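Local structure of carbonic anhydrase (4O1K) at residues D58-A63 with C110-C115; H106-G111 with V190-V195; G117-M122 with A156-L161; A81-N86 with Y167-N172. The protein catalyses the reversible hydration of carbon dioxide to bicarbonate, as a tetrameric, zinc-dependent beta-carbonic anhydrase. All coordinates share one frame; numbering follows the deposited sequence.

Contact 1: D58-A63 with C110-C115. With ZN (zinc ion), chain B.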
loop_
_atom_site.group_PDB
_atom_site.type_symbol
_atom_site.label_atom_id
_atom_site.label_comp_id
_atom_site.label_asym_id
_atom_site.label_seq_id
_atom_site.Cartn_x
_atom_site.Cartn_y
_atom_site.Cartn_z
ATOM N N ASP A 58 10.954 -16.726 -2.173
ATOM C CA ASP A 58 12.147 -17.496 -1.786
ATOM C C ASP A 58 11.991 -18.980 -1.956
ATOM O O ASP A 58 12.850 -19.736 -1.492
ATOM C CB ASP A 58 12.676 -17.187 -0.365
ATOM C CG ASP A 58 11.666 -17.479 0.755
ATOM O OD1 ASP A 58 11.092 -18.593 0.827
ATOM O OD2 ASP A 58 11.440 -16.568 1.594
ATOM N N SER A 59 10.903 -19.397 -2.598
ATOM C CA SER A 59 10.766 -20.779 -3.040
ATOM C C SER A 59 11.717 -20.924 -4.230
ATOM O O SER A 59 12.056 -19.932 -4.869
ATOM C CB SER A 59 9.319 -21.077 -3.433
ATOM O OG SER A 59 8.913 -20.318 -4.563
ATOM N N ARG A 60 12.184 -22.138 -4.510
ATOM C CA ARG A 60 13.331 -22.280 -5.422
ATOM C C ARG A 60 13.004 -22.844 -6.804
ATOM O O ARG A 60 13.786 -22.691 -7.744
ATOM C CB ARG A 60 14.426 -23.133 -4.778
ATOM C CG ARG A 60 14.286 -23.274 -3.283
ATOM C CD ARG A 60 15.611 -23.064 -2.565
ATOM N NE ARG A 60 15.720 -23.927 -1.395
ATOM C CZ ARG A 60 15.121 -23.700 -0.226
ATOM N NH1 ARG A 60 15.286 -24.557 0.774
ATOM N NH2 ARG A 60 14.347 -22.631 -0.050
ATOM N N ILE A 61 11.865 -23.512 -6.918
ATOM C CA ILE A 61 11.457 -24.114 -8.178
ATOM C C ILE A 61 10.197 -23.376 -8.617
ATOM O O ILE A 61 9.310 -23.158 -7.801
ATOM C CB ILE A 61 11.144 -25.631 -7.991
ATOM C CG1 ILE A 61 12.399 -26.414 -7.594
ATOM C CG2 ILE A 61 10.568 -26.231 -9.251
ATOM C CD1 ILE A 61 13.445 -26.476 -8.684
ATOM N N PRO A 62 10.120 -22.988 -9.899
ATOM C CA PRO A 62 8.942 -22.326 -10.479
ATOM C C PRO A 62 7.713 -23.237 -10.450
ATOM O O PRO A 62 7.854 -24.450 -10.601
ATOM C CB PRO A 62 9.360 -22.078 -11.937
ATOM C CG PRO A 62 10.833 -22.150 -11.938
ATOM C CD PRO A 62 11.213 -23.124 -10.873
ATOM N N ALA A 63 6.534 -22.645 -10.266
ATOM C CA ALA A 63 5.267 -23.376 -10.236
ATOM C C ALA A 63 5.085 -24.294 -11.430
ATOM O O ALA A 63 4.538 -25.404 -11.314
ATOM C CB ALA A 63 4.121 -22.387 -10.190
ATOM N N CYS A 110 0.401 -21.224 -2.637
ATOM C CA CYS A 110 1.355 -22.297 -2.382
ATOM C C CYS A 110 2.423 -21.814 -1.433
ATOM O O CYS A 110 3.183 -20.888 -1.765
ATOM C CB CYS A 110 2.009 -22.743 -3.685
ATOM S SG CYS A 110 2.965 -24.292 -3.484
ATOM N N GLY A 111 2.484 -22.408 -0.247
ATOM C CA GLY A 111 3.586 -22.077 0.640
ATOM C C GLY A 111 4.671 -23.117 0.444
ATOM O O GLY A 111 4.553 -23.984 -0.426
ATOM N N HIS A 112 5.726 -23.044 1.249
ATOM C CA HIS A 112 6.772 -24.060 1.124
ATOM C C HIS A 112 7.504 -24.212 2.437
ATOM O O HIS A 112 7.693 -23.231 3.170
ATOM C CB HIS A 112 7.718 -23.758 -0.053
ATOM C CG HIS A 112 8.544 -22.523 0.133
ATOM N ND1 HIS A 112 9.922 -22.551 0.176
ATOM C CD2 HIS A 112 8.185 -21.228 0.309
ATOM C CE1 HIS A 112 10.377 -21.327 0.398
ATOM N NE2 HIS A 112 9.345 -20.507 0.466
ATOM N N TYR A 113 7.865 -25.450 2.773
ATOM C CA TYR A 113 8.569 -25.670 4.038
ATOM C C TYR A 113 9.956 -25.096 3.924
ATOM O O TYR A 113 10.546 -25.084 2.831
ATOM C CB TYR A 113 8.642 -27.162 4.405
ATOM C CG TYR A 113 7.278 -27.771 4.650
ATOM C CD1 TYR A 113 6.451 -27.288 5.656
ATOM C CD2 TYR A 113 6.817 -28.823 3.882
ATOM C CE1 TYR A 113 5.196 -27.833 5.878
ATOM C CE2 TYR A 113 5.564 -29.383 4.107
ATOM C CZ TYR A 113 4.759 -28.879 5.107
ATOM O OH TYR A 113 3.508 -29.414 5.332
ATOM N N GLY A 114 10.486 -24.622 5.048
ATOM C CA GLY A 114 11.798 -24.012 5.028
ATOM C C GLY A 114 11.735 -22.550 4.631
ATOM O O GLY A 114 12.774 -21.911 4.503
ATOM N N CYS A 115 10.523 -22.021 4.463
ATOM C CA CYS A 115 10.332 -20.637 4.038
ATOM C C CYS A 115 11.117 -19.629 4.855
ATOM O O CYS A 115 10.924 -19.512 6.075
ATOM C CB CYS A 115 8.858 -20.273 4.093
ATOM S SG CYS A 115 8.484 -18.616 3.437
HETATM ZN ZN ZN B . 9.268 -18.597 1.340
HETATM O O HOH W 1 13.709 -20.167 2.016
#
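D58 and H112 meet at the zinc ion, each giving one ligand atom. D58 OD1 binds the metal at 1.9 Å and H112 NE2 at 2.1 Å. C115 joins them because its SG stands anti to the backbone N (chi1 -175°), which puts the sulfur on the zinc at 2.2 Å; C56 SG is the fourth ligand. The shared metal brings OD1 within 2.6 Å of H112 NE2 without a hydrogen bond between them, and the carboxylate and imidazole planes stand 54° apart. This metal end is the tight part. S59 CB sits almost exactly over the centre of the H112 ring, 3.8 Å from its centroid, in a CH-pi contact, while C115 N lies above the opposite face. S59 OG hydrogen-bonds to C56 O, and CA and CB are what meet the ring. Weak hydrogen bonds from G116 N to OD1 and from G117 N to OD2 also hold the D58 carboxylate.

Toward R60 the packing slackens. R60 NH2 stays 4.2 Å from H112 CE1, and one water fills in as intermediary: it donates to G114 O at 3.2 Å and makes weak bonds with D58 OD1 and R60 NH2. R60 NE is meanwhile held by L43 O of the second subunit, so the guanidinium is tied to that subunit.

With the aspartate as a ligand, the zinc has no water among its four ligands. This is the coordination of the closed, type II beta-carbonic anhydrase site; catalysis would probably require D58 to swing off the metal toward R60, letting water bind.

Contact 2: H106-G111 with V190-V195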
loop_
_atom_site.group_PDB
_atom_site.type_symbol
_atom_site.label_atom_id
_atom_site.label_comp_id
_atom_site.label_asym_id
_atom_site.label_seq_id
_atom_site.Cartn_x
_atom_site.Cartn_y
_atom_site.Cartn_z
ATOM N N HIS A 106 -8.912 -21.502 -11.261
ATOM C CA HIS A 106 -8.307 -21.923 -10.011
ATOM C C HIS A 106 -7.453 -20.797 -9.433
ATOM O O HIS A 106 -6.780 -20.075 -10.166
ATOM C CB HIS A 106 -7.394 -23.132 -10.254
ATOM C CG HIS A 106 -8.090 -24.305 -10.865
ATOM N ND1 HIS A 106 -8.802 -25.217 -10.115
ATOM C CD2 HIS A 106 -8.172 -24.724 -12.154
ATOM C CE1 HIS A 106 -9.299 -26.148 -10.920
ATOM N NE2 HIS A 106 -8.935 -25.870 -12.161
ATOM N N ILE A 107 -7.467 -20.655 -8.111
ATOM C CA ILE A 107 -6.483 -19.787 -7.458
ATOM C C ILE A 107 -5.778 -20.671 -6.438
ATOM O O ILE A 107 -6.428 -21.318 -5.647
ATOM C CB ILE A 107 -7.140 -18.616 -6.738
ATOM C CG1 ILE A 107 -7.905 -17.729 -7.726
ATOM C CG2 ILE A 107 -6.052 -17.732 -6.062
ATOM C CD1 ILE A 107 -8.603 -16.508 -7.072
ATOM N N VAL A 108 -4.451 -20.743 -6.491
ATOM C CA VAL A 108 -3.695 -21.600 -5.575
ATOM C C VAL A 108 -2.835 -20.660 -4.751
ATOM O O VAL A 108 -2.191 -19.794 -5.329
ATOM C CB VAL A 108 -2.706 -22.454 -6.375
ATOM C CG1 VAL A 108 -1.727 -23.162 -5.428
ATOM C CG2 VAL A 108 -3.466 -23.459 -7.288
ATOM N N VAL A 109 -2.824 -20.834 -3.433
ATOM C CA VAL A 109 -1.796 -20.214 -2.595
ATOM C C VAL A 109 -0.870 -21.355 -2.254
ATOM O O VAL A 109 -1.303 -22.350 -1.669
ATOM C CB VAL A 109 -2.382 -19.648 -1.296
ATOM C CG1 VAL A 109 -1.262 -19.170 -0.366
ATOM C CG2 VAL A 109 -3.297 -18.481 -1.620
ATOM N N CYS A 110 0.401 -21.224 -2.637
ATOM C CA CYS A 110 1.355 -22.297 -2.382
ATOM C C CYS A 110 2.423 -21.814 -1.433
ATOM O O CYS A 110 3.183 -20.888 -1.765
ATOM C CB CYS A 110 2.009 -22.743 -3.685
ATOM S SG CYS A 110 2.965 -24.292 -3.484
ATOM N N GLY A 111 2.484 -22.408 -0.247
ATOM C CA GLY A 111 3.586 -22.077 0.640
ATOM C C GLY A 111 4.671 -23.117 0.444
ATOM O O GLY A 111 4.553 -23.984 -0.426
ATOM N N VAL A 190 -12.146 -21.943 -7.957
ATOM C CA VAL A 190 -12.043 -22.588 -6.668
ATOM C C VAL A 190 -10.634 -22.342 -6.147
ATOM O O VAL A 190 -9.682 -22.119 -6.914
ATOM C CB VAL A 190 -12.384 -24.086 -6.714
ATOM C CG1 VAL A 190 -13.867 -24.284 -7.097
ATOM C CG2 VAL A 190 -11.480 -24.811 -7.689
ATOM N N ILE A 191 -10.519 -22.387 -4.841
ATOM C CA ILE A 191 -9.299 -21.999 -4.169
ATOM C C ILE A 191 -8.597 -23.197 -3.557
ATOM O O ILE A 191 -9.252 -24.052 -2.935
ATOM C CB ILE A 191 -9.663 -21.010 -3.090
ATOM C CG1 ILE A 191 -9.769 -19.631 -3.723
ATOM C CG2 ILE A 191 -8.645 -20.994 -1.983
ATOM C CD1 ILE A 191 -10.213 -18.640 -2.788
ATOM N N HIS A 192 -7.276 -23.254 -3.722
ATOM C CA HIS A 192 -6.489 -24.359 -3.185
ATOM C C HIS A 192 -5.368 -23.828 -2.319
ATOM O O HIS A 192 -4.808 -22.765 -2.614
ATOM C CB HIS A 192 -5.844 -25.157 -4.303
ATOM C CG HIS A 192 -6.777 -25.537 -5.401
ATOM N ND1 HIS A 192 -7.472 -26.729 -5.411
ATOM C CD2 HIS A 192 -7.090 -24.909 -6.559
ATOM C CE1 HIS A 192 -8.197 -26.802 -6.515
ATOM N NE2 HIS A 192 -7.975 -25.715 -7.233
ATOM N N GLY A 193 -5.046 -24.574 -1.259
ATOM C CA GLY A 193 -3.918 -24.231 -0.406
ATOM C C GLY A 193 -2.969 -25.411 -0.458
ATOM O O GLY A 193 -3.311 -26.484 -0.011
ATOM N N TRP A 194 -1.781 -25.205 -0.997
ATOM C CA TRP A 194 -0.822 -26.297 -1.161
ATOM C C TRP A 194 0.488 -25.903 -0.516
ATOM O O TRP A 194 0.711 -24.715 -0.208
ATOM C CB TRP A 194 -0.599 -26.572 -2.646
ATOM C CG TRP A 194 -1.816 -27.054 -3.431
ATOM C CD1 TRP A 194 -2.992 -27.565 -2.930
ATOM C CD2 TRP A 194 -1.957 -27.062 -4.865
ATOM N NE1 TRP A 194 -3.845 -27.903 -3.980
ATOM C CE2 TRP A 194 -3.234 -27.590 -5.169
ATOM C CE3 TRP A 194 -1.125 -26.667 -5.924
ATOM C CZ2 TRP A 194 -3.691 -27.748 -6.494
ATOM C CZ3 TRP A 194 -1.585 -26.821 -7.240
ATOM C CH2 TRP A 194 -2.857 -27.345 -7.507
ATOM N N VAL A 195 1.351 -26.885 -0.265
ATOM C CA VAL A 195 2.647 -26.585 0.318
ATOM C C VAL A 195 3.664 -27.462 -0.381
ATOM O O VAL A 195 3.442 -28.670 -0.503
ATOM C CB VAL A 195 2.699 -26.872 1.830
ATOM C CG1 VAL A 195 4.078 -26.499 2.376
ATOM C CG2 VAL A 195 1.659 -26.074 2.564
#
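Two neighbouring parallel strands of the central mixed sheet of the beta-carbonic anhydrase fold, 106-111 and 190-195, run in register from H106 beside V190 to G111 beside V195, their segment axes 4.6 Å apart at closest and 20° between directions. Five backbone hydrogen bonds zip them together: I107 binds V190 O and H192 N, V109 binds H192 O and W194 N, and G111 N reaches W194 O at 2.9 Å.

On the face carrying H106, V108 and C110, the side chains add their own links. H106 ND1 and H192 NE2 share a hydrogen bond of 3.0 Å in which either may be the donor; the rings meet rim to rim, their planes 35° apart. V190 CG2 lies 3.6 Å from H106 ND1, the two side chains lying side by side and CG2 oblique to the ring. Further on, V108 presents both methyls to the W194 indole: CG1, anti to the backbone N (chi1 169°), is thereby set 3.6 Å from CE3, and CG2 rides over the six-membered ring, 4.0 Å from its centroid. An alanine in place of W194 would probably leave both V108 methyls without the indole they lie against and open a gap toward F22 of the second subunit, whose ring meets the indole edge-to-face. On the reverse face the packing is aliphatic, with I107 CB 4.1 Å from I191 CG1.

Strand 51-56 hydrogen-bonds along the other edge of 106-111, and antiparallel strand 202-205 flanks 190-197. Helices 154-174 and 177-186 cover the face of I107 and I191, whereas H106 and W194 look onto the N-terminal helix of the second subunit.

Contact 3: G117-M122 with A156-L161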
loop_
_atom_site.group_PDB
_atom_site.type_symbol
_atom_site.label_atom_id
_atom_site.label_comp_id
_atom_site.label_asym_id
_atom_site.label_seq_id
_atom_site.Cartn_x
_atom_site.Cartn_y
_atom_site.Cartn_z
ATOM N N GLY A 117 10.962 -16.361 4.748
ATOM C CA GLY A 117 10.151 -15.239 5.191
ATOM C C GLY A 117 9.424 -15.520 6.489
ATOM O O GLY A 117 9.433 -14.692 7.394
ATOM N N VAL A 118 8.798 -16.693 6.577
ATOM C CA VAL A 118 8.181 -17.175 7.814
ATOM C C VAL A 118 9.207 -17.254 8.964
ATOM O O VAL A 118 9.010 -16.667 10.080
ATOM C CB VAL A 118 7.484 -18.520 7.550
ATOM C CG1 VAL A 118 6.980 -19.130 8.841
ATOM C CG2 VAL A 118 6.333 -18.317 6.576
ATOM N N LYS A 119 10.335 -17.907 8.696
ATOM C CA LYS A 119 11.383 -17.950 9.721
ATOM C C LYS A 119 11.842 -16.553 10.184
ATOM O O LYS A 119 12.020 -16.314 11.384
ATOM C CB LYS A 119 12.575 -18.792 9.268
ATOM C CG LYS A 119 13.593 -19.030 10.382
ATOM C CD LYS A 119 14.681 -20.021 9.969
ATOM C CE LYS A 119 14.131 -21.434 9.725
ATOM N NZ LYS A 119 13.782 -22.174 10.982
ATOM N N ALA A 120 12.023 -15.633 9.245
ATOM C CA ALA A 120 12.448 -14.271 9.577
ATOM C C ALA A 120 11.369 -13.493 10.339
ATOM O O ALA A 120 11.678 -12.605 11.157
ATOM C CB ALA A 120 12.847 -13.527 8.322
ATOM N N ALA A 121 10.106 -13.795 10.036
ATOM C CA ALA A 121 8.977 -13.210 10.750
ATOM C C ALA A 121 9.091 -13.613 12.191
ATOM O O ALA A 121 8.790 -12.822 13.090
ATOM C CB ALA A 121 7.679 -13.716 10.192
ATOM N N MET A 122 9.512 -14.858 12.412
ATOM C CA MET A 122 9.598 -15.343 13.782
ATOM C C MET A 122 10.866 -14.926 14.566
ATOM O O MET A 122 11.039 -15.301 15.733
ATOM C CB MET A 122 9.329 -16.846 13.830
ATOM C CG MET A 122 7.903 -17.159 13.363
ATOM S SD MET A 122 6.737 -16.382 14.499
ATOM C CE MET A 122 5.428 -15.846 13.420
ATOM N N ALA A 156 8.845 -28.434 13.858
ATOM C CA ALA A 156 7.451 -28.867 13.698
ATOM C C ALA A 156 6.481 -27.674 13.810
ATOM O O ALA A 156 5.533 -27.537 13.017
ATOM C CB ALA A 156 7.108 -29.927 14.713
ATOM N N ARG A 157 6.726 -26.821 14.805
ATOM C CA ARG A 157 5.954 -25.585 14.960
ATOM C C ARG A 157 6.043 -24.679 13.731
ATOM O O ARG A 157 5.039 -24.125 13.291
ATOM C CB ARG A 157 6.395 -24.819 16.214
ATOM C CG ARG A 157 5.359 -23.834 16.713
ATOM C CD ARG A 157 5.869 -23.054 17.904
ATOM N NE ARG A 157 6.436 -23.955 18.897
ATOM C CZ ARG A 157 7.663 -23.822 19.398
ATOM N NH1 ARG A 157 8.440 -22.817 19.007
ATOM N NH2 ARG A 157 8.117 -24.696 20.287
ATOM N N TYR A 158 7.241 -24.582 13.183
ATOM C CA TYR A 158 7.535 -23.734 12.046
ATOM C C TYR A 158 6.801 -24.244 10.794
ATOM O O TYR A 158 6.211 -23.464 10.033
ATOM C CB TYR A 158 9.056 -23.743 11.898
ATOM C CG TYR A 158 9.624 -23.152 10.644
ATOM C CD1 TYR A 158 9.022 -22.084 10.009
ATOM C CD2 TYR A 158 10.789 -23.666 10.102
ATOM C CE1 TYR A 158 9.557 -21.557 8.850
ATOM C CE2 TYR A 158 11.334 -23.137 8.962
ATOM C CZ TYR A 158 10.707 -22.087 8.338
ATOM O OH TYR A 158 11.247 -21.554 7.204
ATOM N N GLU A 159 6.802 -25.559 10.610
ATOM C CA GLU A 159 6.122 -26.188 9.470
ATOM C C GLU A 159 4.609 -25.995 9.610
ATOM O O GLU A 159 3.894 -25.719 8.617
ATOM C CB GLU A 159 6.512 -27.672 9.354
ATOM C CG GLU A 159 8.012 -27.854 9.118
ATOM C CD GLU A 159 8.415 -29.292 8.835
ATOM O OE1 GLU A 159 7.640 -30.224 9.165
ATOM O OE2 GLU A 159 9.519 -29.480 8.275
ATOM N N ARG A 160 4.130 -26.106 10.850
ATOM C CA ARG A 160 2.714 -25.919 11.093
ATOM C C ARG A 160 2.348 -24.483 10.773
ATOM O O ARG A 160 1.309 -24.242 10.186
ATOM C CB ARG A 160 2.330 -26.274 12.537
ATOM C CG ARG A 160 0.818 -26.339 12.789
ATOM C CD ARG A 160 0.089 -27.290 11.810
ATOM N NE ARG A 160 -1.360 -27.204 11.975
ATOM C CZ ARG A 160 -2.233 -27.324 10.980
ATOM N NH1 ARG A 160 -1.806 -27.542 9.747
ATOM N NH2 ARG A 160 -3.532 -27.214 11.211
ATOM N N LEU A 161 3.195 -23.529 11.168
ATOM C CA LEU A 161 2.973 -22.113 10.839
ATOM C C LEU A 161 2.932 -21.866 9.337
ATOM O O LEU A 161 2.135 -21.057 8.845
ATOM C CB LEU A 161 4.070 -21.242 11.455
ATOM C CG LEU A 161 3.976 -19.743 11.159
ATOM C CD1 LEU A 161 2.629 -19.179 11.586
ATOM C CD2 LEU A 161 5.113 -18.990 11.835
#
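V118 CG1 is the hub where the two helices touch: it lies 3.5 Å from L161 CD2 and equally close to Y158 CE1, arriving at the edge of the tyrosine ring near its plane. Anti to the backbone N (chi1 173°), this methyl slots between the two partners, and the V118 and L161 side chains slide past each other in opposite directions. L161 CD2 also receives M122, the two side chains reaching tip to tip with M122 CE at 3.5 Å. On the exposed side the K119 chain crosses the Y158 side chain at about a right angle; bends at its third and fourth torsions leave CE at 3.4 Å and NZ at 3.3 Å from Y158 CE2, an oblique approach. Y158 is modelled in two conformers, so its contacts hold for one of them.

The helix of 117-121 is the short one that starts directly after zinc ligand C115. Segments 117-121 and 156-161 cross at 116°, their axes 10.4 Å apart at closest. That separation suits a contact made mainly by side chains, with no hydrogen bond across it.

In the next shell, and in the conformer given, Y158 OH lies at C115 O of the metal-binding turn, a probable bond whose short length is doubtful. A81 packs on V118, L148 backs L161, and Y141 of helix 130-143 touches M122.

Contact 4: A81-N86 with Y167-N172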
loop_
_atom_site.group_PDB
_atom_site.type_symbol
_atom_site.label_atom_id
_atom_site.label_comp_id
_atom_site.label_asym_id
_atom_site.label_seq_id
_atom_site.Cartn_x
_atom_site.Cartn_y
_atom_site.Cartn_z
ATOM N N ALA A 81 6.740 -14.836 1.527
ATOM C CA ALA A 81 5.841 -15.694 2.298
ATOM C C ALA A 81 4.428 -15.802 1.756
ATOM O O ALA A 81 3.506 -16.159 2.478
ATOM C CB ALA A 81 5.871 -15.348 3.821
ATOM N N ASN A 82 4.272 -15.543 0.458
ATOM C CA ASN A 82 3.017 -15.817 -0.237
ATOM C C ASN A 82 1.802 -15.234 0.478
ATOM O O ASN A 82 0.811 -15.947 0.722
ATOM C CB ASN A 82 2.839 -17.329 -0.556
ATOM C CG ASN A 82 3.112 -18.256 0.643
ATOM O OD1 ASN A 82 4.238 -18.735 0.837
ATOM N ND2 ASN A 82 2.074 -18.526 1.440
ATOM N N LEU A 83 1.907 -13.948 0.834
ATOM C CA LEU A 83 0.851 -13.254 1.568
ATOM C C LEU A 83 -0.224 -12.628 0.682
ATOM O O LEU A 83 0.055 -12.119 -0.420
ATOM C CB LEU A 83 1.456 -12.140 2.439
ATOM C CG LEU A 83 2.466 -12.573 3.479
ATOM C CD1 LEU A 83 3.005 -11.360 4.267
ATOM C CD2 LEU A 83 1.808 -13.522 4.450
ATOM N N VAL A 84 -1.466 -12.636 1.187
ATOM C CA VAL A 84 -2.560 -11.926 0.526
ATOM C C VAL A 84 -3.069 -10.899 1.546
ATOM O O VAL A 84 -3.877 -11.242 2.425
ATOM C CB VAL A 84 -3.679 -12.912 0.119
ATOM C CG1 VAL A 84 -4.830 -12.180 -0.493
ATOM C CG2 VAL A 84 -3.140 -13.925 -0.924
ATOM N N CYS A 85 -2.545 -9.672 1.450
ATOM C CA CYS A 85 -2.820 -8.613 2.456
ATOM C C CYS A 85 -3.905 -7.685 1.924
ATOM O O CYS A 85 -3.830 -7.236 0.774
ATOM C CB CYS A 85 -1.574 -7.778 2.700
ATOM S SG CYS A 85 -0.129 -8.713 3.330
ATOM N N ASN A 86 -4.901 -7.354 2.740
ATOM C CA ASN A 86 -5.995 -6.573 2.177
ATOM C C ASN A 86 -5.654 -5.135 1.780
ATOM O O ASN A 86 -6.337 -4.548 0.956
ATOM C CB ASN A 86 -7.264 -6.674 3.020
ATOM C CG ASN A 86 -6.990 -6.587 4.489
ATOM O OD1 ASN A 86 -6.562 -7.548 5.116
ATOM N ND2 ASN A 86 -7.260 -5.439 5.054
ATOM N N TYR A 167 -3.336 -21.522 4.817
ATOM C CA TYR A 167 -4.795 -21.518 5.098
ATOM C C TYR A 167 -5.363 -20.086 5.273
ATOM O O TYR A 167 -6.383 -19.729 4.667
ATOM C CB TYR A 167 -5.079 -22.396 6.334
ATOM C CG TYR A 167 -6.452 -22.221 6.945
ATOM C CD1 TYR A 167 -7.554 -22.921 6.462
ATOM C CD2 TYR A 167 -6.636 -21.372 8.015
ATOM C CE1 TYR A 167 -8.811 -22.756 7.046
ATOM C CE2 TYR A 167 -7.863 -21.198 8.595
ATOM C CZ TYR A 167 -8.945 -21.893 8.110
ATOM O OH TYR A 167 -10.166 -21.697 8.716
ATOM N N GLU A 168 -4.699 -19.267 6.090
ATOM C CA GLU A 168 -5.147 -17.887 6.330
ATOM C C GLU A 168 -5.100 -17.026 5.074
ATOM O O GLU A 168 -6.008 -16.198 4.866
ATOM C CB GLU A 168 -4.371 -17.211 7.467
ATOM C CG GLU A 168 -4.673 -17.757 8.863
ATOM C CD GLU A 168 -6.158 -17.630 9.264
ATOM O OE1 GLU A 168 -6.895 -16.800 8.684
ATOM O OE2 GLU A 168 -6.584 -18.357 10.179
ATOM N N GLN A 169 -4.072 -17.204 4.232
ATOM C CA GLN A 169 -4.012 -16.423 2.987
ATOM C C GLN A 169 -5.095 -16.877 2.014
ATOM O O GLN A 169 -5.664 -16.066 1.257
ATOM C CB GLN A 169 -2.616 -16.437 2.330
ATOM C CG GLN A 169 -1.449 -15.995 3.256
ATOM C CD GLN A 169 -1.750 -14.753 4.079
ATOM O OE1 GLN A 169 -2.210 -13.745 3.544
ATOM N NE2 GLN A 169 -1.485 -14.819 5.394
ATOM N N CYS A 170 -5.415 -18.171 2.041
ATOM C CA CYS A 170 -6.597 -18.633 1.300
ATOM C C CYS A 170 -7.899 -17.953 1.797
ATOM O O CYS A 170 -8.737 -17.519 0.987
ATOM C CB CYS A 170 -6.749 -20.131 1.448
ATOM S SG CYS A 170 -5.527 -21.036 0.482
ATOM N N ARG A 171 -8.087 -17.921 3.115
ATOM C CA ARG A 171 -9.224 -17.188 3.671
ATOM C C ARG A 171 -9.238 -15.756 3.138
ATOM O O ARG A 171 -10.293 -15.256 2.750
ATOM C CB ARG A 171 -9.196 -17.183 5.209
ATOM C CG ARG A 171 -9.478 -18.550 5.855
ATOM C CD ARG A 171 -9.679 -18.392 7.376
ATOM N NE ARG A 171 -10.826 -17.535 7.691
ATOM C CZ ARG A 171 -10.735 -16.298 8.181
ATOM N NH1 ARG A 171 -9.545 -15.762 8.441
ATOM N NH2 ARG A 171 -11.834 -15.594 8.432
ATOM N N ASN A 172 -8.086 -15.076 3.133
ATOM C CA ASN A 172 -8.043 -13.696 2.604
ATOM C C ASN A 172 -8.394 -13.579 1.131
ATOM O O ASN A 172 -8.936 -12.548 0.709
ATOM C CB ASN A 172 -6.677 -13.050 2.843
ATOM C CG ASN A 172 -6.339 -12.935 4.325
ATOM O OD1 ASN A 172 -7.210 -13.050 5.182
ATOM N ND2 ASN A 172 -5.063 -12.734 4.622
#
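Hydrogen bonds from side chains of the helix grip both backbone polar groups of V84 in the loop. V84 N donates to Q169 OE1 at 2.7 Å and a nearly straight 168°, coming in tilted from the plane of the side-chain amide. One helical turn on, N172 ND2 donates to V84 O at 2.9 Å, nearly along the C=O axis, and also makes a weak 3.2 Å bond to Q169 OE1. A bend at chi2 of Q169 (-45°) places CD beside V84 N; NE2 is held by N165 OD1.

Van der Waals contacts add to these bonds. V84 CG1 packs on N172 CB at 3.9 Å, and L83 CD2 lies 3.7 Å from Q169 NE2. Q169 CG comes within 3.4 Å of N82 O, a carbonyl buried here without a polar partner. An alanine in place of Q169 would probably leave V84 N without its acceptor, N165 OD1 without its amide donor and a gap beside L83.

The loop, joining strand 74-79 to helix 89-100, lies between helix 154-174 and helices 89-100 and 130-143: V84 also packs on M92 and I95 of helix 89-100, L83 on W133 of helix 130-143, and N82 and Q169 on V109 of strand 106-112.

All four contacts lie in the one carbonic anhydrase family region and cluster around strand 106-112 and helix 154-174. Contacts 1 and 2, with centres about 13 Å apart, share C110 and G111, so the strand paired in contact 2 runs on to zinc ligand H112, with C115 after a turn. Contact 3 follows contact 1 along the chain and touches it, for instance where Y113 packs on E159. Contacts 3 and 4 use successive parts of helix 154-174, with centres about 15 Å apart. The segments of contact 4 alternate with those of contacts 1 and 2, and N82 packs against G111. Sheet, loop and helices thus converge on the metal site from several parts of the chain.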